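Local coordinates for protein beta-galactosidase (Bacteroides thetaiotaomicron, PDB 5MUJ) that probably acts as a glycoside hydrolase on plant pectin, binding a glycan from chain B of rhamnogalacturonan II, at residues G124-P129 and Y137-Y142. Residues are numbered along the deposited sequence; the frame is centred on the assembly and turned at random.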
ATOM      1  N   GLY A 124      -7.180   3.944  -4.337  1.00  9.41           N
ATOM      2  CA  GLY A 124      -6.062   4.277  -5.203  1.00 11.09           C
ATOM      3  C   GLY A 124      -4.683   4.456  -4.613  1.00 10.12           C
ATOM      4  O   GLY A 124      -4.524   4.816  -3.418  1.00 13.27           O
ATOM      5  N   PHE A 125      -3.670   4.280  -5.479  1.00  9.69           N
ATOM      6  CA  PHE A 125      -2.279   4.209  -5.120  1.00 10.25           C
ATOM      7  C   PHE A 125      -1.475   4.923  -6.215  1.00 10.94           C
ATOM      8  O   PHE A 125      -1.224   4.424  -7.305  1.00 11.71           O
ATOM      9  CB  PHE A 125      -1.777   2.790  -4.976  1.00 10.55           C
ATOM     10  CG  PHE A 125      -2.693   1.905  -4.180  1.00 13.51           C
ATOM     11  CD1 PHE A 125      -2.772   1.991  -2.805  1.00 15.07           C
ATOM     12  CD2 PHE A 125      -3.504   1.016  -4.837  1.00 15.41           C
ATOM     13  CE1 PHE A 125      -3.649   1.176  -2.096  1.00 16.51           C
ATOM     14  CE2 PHE A 125      -4.383   0.196  -4.162  1.00 17.30           C
ATOM     15  CZ  PHE A 125      -4.471   0.282  -2.784  1.00 16.99           C
ATOM     16  N   PRO A 126      -1.092   6.176  -5.979  1.00 11.35           N
ATOM     17  CA  PRO A 126      -0.326   6.833  -7.014  1.00 11.70           C
ATOM     18  C   PRO A 126       0.854   6.018  -7.553  1.00 12.28           C
ATOM     19  O   PRO A 126       1.425   5.172  -6.837  1.00 12.44           O
ATOM     20  CB  PRO A 126       0.149   8.106  -6.310  1.00 12.03           C
ATOM     21  CG  PRO A 126      -0.984   8.420  -5.415  1.00 13.40           C
ATOM     22  CD  PRO A 126      -1.499   7.104  -4.915  1.00 10.97           C
ATOM     23  N   ALA A 127       1.172   6.280  -8.821  1.00 11.44           N
ATOM     24  CA  ALA A 127       2.176   5.544  -9.558  1.00 11.42           C
ATOM     25  C   ALA A 127       3.365   6.381  -9.931  1.00 11.28           C
ATOM     26  O   ALA A 127       3.347   7.627  -9.844  1.00 14.55           O
ATOM     27  CB  ALA A 127       1.545   4.982 -10.825  1.00 12.28           C
ATOM     28  N   LEU A 128       4.424   5.698 -10.307  1.00 10.14           N
ATOM     29  CA  LEU A 128       5.651   6.250 -10.766  1.00 12.10           C
ATOM     30  C   LEU A 128       6.307   7.170  -9.703  1.00 11.30           C
ATOM     31  O   LEU A 128       6.802   8.258 -10.035  1.00 12.89           O
ATOM     32  CB  LEU A 128       5.443   7.011 -12.075  1.00 14.26           C
ATOM     33  CG  LEU A 128       4.587   6.340 -13.159  1.00 14.27           C
ATOM     34  CD1 LEU A 128       4.652   7.165 -14.433  1.00 15.80           C
ATOM     35  CD2 LEU A 128       4.987   4.900 -13.431  1.00 14.12           C
ATOM     36  N   PRO A 129       6.356   6.699  -8.444  1.00 12.71           N
ATOM     37  CA  PRO A 129       7.050   7.507  -7.435  1.00 14.01           C
ATOM     38  C   PRO A 129       8.563   7.506  -7.716  1.00 16.18           C
ATOM     39  O   PRO A 129       9.081   6.504  -8.208  1.00 15.65           O
ATOM     40  CB  PRO A 129       6.772   6.747  -6.135  1.00 15.02           C
ATOM     41  CG  PRO A 129       6.674   5.305  -6.605  1.00 13.26           C
ATOM     42  CD  PRO A 129       5.944   5.377  -7.914  1.00 11.80           C
ATOM     43  N   TYR A 137      10.972  12.263  -3.359  1.00 17.24           N
ATOM     44  CA  TYR A 137       9.615  11.787  -3.045  1.00 16.58           C
ATOM     45  C   TYR A 137       8.542  12.365  -3.946  1.00 14.85           C
ATOM     46  O   TYR A 137       7.351  12.368  -3.607  1.00 17.40           O
ATOM     47  CB  TYR A 137       9.279  11.913  -1.553  1.00 18.72           C
ATOM     48  CG  TYR A 137      10.097  10.915  -0.802  1.00 18.04           C
ATOM     49  CD1 TYR A 137       9.814   9.533  -0.927  1.00 17.41           C
ATOM     50  CD2 TYR A 137      11.205  11.309  -0.066  1.00 19.47           C
ATOM     51  CE1 TYR A 137      10.612   8.600  -0.291  1.00 16.91           C
ATOM     52  CE2 TYR A 137      12.010  10.367   0.573  1.00 18.89           C
ATOM     53  CZ  TYR A 137      11.708   9.012   0.465  1.00 15.84           C
ATOM     54  OH  TYR A 137      12.518   8.056   1.100  1.00 15.26           O
ATOM     55  N   GLU A 138       8.963  12.795  -5.129  1.00 14.47           N
ATOM     56  CA  GLU A 138       8.041  13.326  -6.103  1.00 16.59           C
ATOM     57  C   GLU A 138       7.444  12.138  -6.887  1.00 16.40           C
ATOM     58  O   GLU A 138       8.005  11.028  -6.930  1.00 19.28           O
ATOM     59  CB  GLU A 138       8.736  14.343  -7.002  1.00 18.30           C
ATOM     60  CG  GLU A 138       9.289  15.527  -6.202  1.00 19.59           C
ATOM     61  CD  GLU A 138      10.003  16.547  -7.054  1.00 22.16           C
ATOM     62  OE1 GLU A 138       9.983  16.416  -8.304  1.00 31.31           O
ATOM     63  OE2 GLU A 138      10.562  17.509  -6.468  1.00 29.70           O
ATOM     64  N   LEU A 139       6.278  12.383  -7.458  1.00 15.66           N
ATOM     65  CA  LEU A 139       5.664  11.503  -8.450  1.00 15.18           C
ATOM     66  C   LEU A 139       6.144  11.941  -9.814  1.00 16.09           C
ATOM     67  O   LEU A 139       6.297  13.131 -10.057  1.00 17.82           O
ATOM     68  CB  LEU A 139       4.163  11.602  -8.395  1.00 16.41           C
ATOM     69  CG  LEU A 139       3.393  11.100  -7.182  1.00 17.34           C
ATOM     70  CD1 LEU A 139       1.913  11.107  -7.525  1.00 18.27           C
ATOM     71  CD2 LEU A 139       3.831   9.722  -6.715  1.00 17.65           C
ATOM     72  N   GLN A 140       6.387  10.988 -10.707  1.00 18.26           N
ATOM     73  CA  GLN A 140       6.932  11.306 -12.009  1.00 16.73           C
ATOM     74  C   GLN A 140       5.804  11.312 -13.028  1.00 17.01           C
ATOM     75  O   GLN A 140       4.776  10.655 -12.833  1.00 17.39           O
ATOM     76  CB  GLN A 140       8.007  10.300 -12.375  1.00 18.93           C
ATOM     77  CG  GLN A 140       9.185  10.382 -11.429  1.00 20.71           C
ATOM     78  CD  GLN A 140      10.172   9.272 -11.619  1.00 22.46           C
ATOM     79  OE1 GLN A 140      11.301   9.514 -12.043  1.00 28.09           O
ATOM     80  NE2 GLN A 140       9.773   8.053 -11.283  1.00 21.32           N
ATOM     81  N   THR A 141       5.980  12.084 -14.088  1.00 19.11           N
ATOM     82  CA  THR A 141       5.021  12.125 -15.179  1.00 20.01           C
ATOM     83  C   THR A 141       5.454  11.231 -16.342  1.00 19.92           C
ATOM     84  O   THR A 141       6.648  10.939 -16.553  1.00 21.27           O
ATOM     85  CB  THR A 141       4.806  13.553 -15.720  1.00 21.92           C
ATOM     86  OG1 THR A 141       6.014  14.018 -16.321  1.00 20.57           O
ATOM     87  CG2 THR A 141       4.379  14.508 -14.627  1.00 22.83           C
ATOM     88  N   TYR A 142       4.447  10.833 -17.107  1.00 15.91           N
ATOM     89  CA  TYR A 142       4.626  10.075 -18.333  1.00 17.97           C
ATOM     90  C   TYR A 142       3.517  10.538 -19.280  1.00 18.06           C
ATOM     91  O   TYR A 142       2.349  10.565 -18.895  1.00 14.70           O
ATOM     92  CB  TYR A 142       4.545   8.574 -18.043  1.00 18.76           C
ATOM     93  CG  TYR A 142       4.441   7.677 -19.270  1.00 18.57           C
ATOM     94  CD1 TYR A 142       5.503   7.545 -20.164  1.00 17.90           C
ATOM     95  CD2 TYR A 142       3.281   6.966 -19.530  1.00 21.61           C
ATOM     96  CE1 TYR A 142       5.413   6.708 -21.279  1.00 18.48           C
ATOM     97  CE2 TYR A 142       3.171   6.151 -20.644  1.00 22.16           C
ATOM     98  CZ  TYR A 142       4.237   6.021 -21.520  1.00 21.53           C
ATOM     99  OH  TYR A 142       4.119   5.174 -22.636  1.00 24.34           O
TER
HETATM  100  O   HOH W   1       2.581   9.629 -11.559  1.00 15.04           O
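Q140 grips the carbonyl oxygen of L128 twice, a compact instance of a side chain reinforcing the bond made by its own backbone. Its N donates to L128 O at 2.8 Å, tilted 31° from the carbonyl plane, while its NE2 donates to L128 O from the other face at 3.2 Å, well above that plane. CG stands beside the backbone N (chi1 -64°) and the chain then runs extended, passing CB and CG close by the oxygen before the amide swings its N-H back to it, with the acceptor almost in the amide plane. An alanine here would keep the backbone bond but would probably leave L128 O with one donor from this residue instead of two. A water bridges A127 O and Q140 O, donating to both. On one flank both methyls of L139 reach P126 CB, CD1 the nearer at 3.7 Å, and CD2 also packs on P129 and lies by A127 O. On the other, L128 CD1 reaches Y142 CB at 3.9 Å; the two side chains cross obliquely, Y142 CG standing anti to its backbone N. P129 and L139 form a single beta bridge, closing the loop between strands 121-126 and 146-153. F66 of strand 59-68 packs against P126 and L139, and V210 of strand 204-212 against L128, so the strand end and its loop sit between blades of an evident five-bladed beta-propeller.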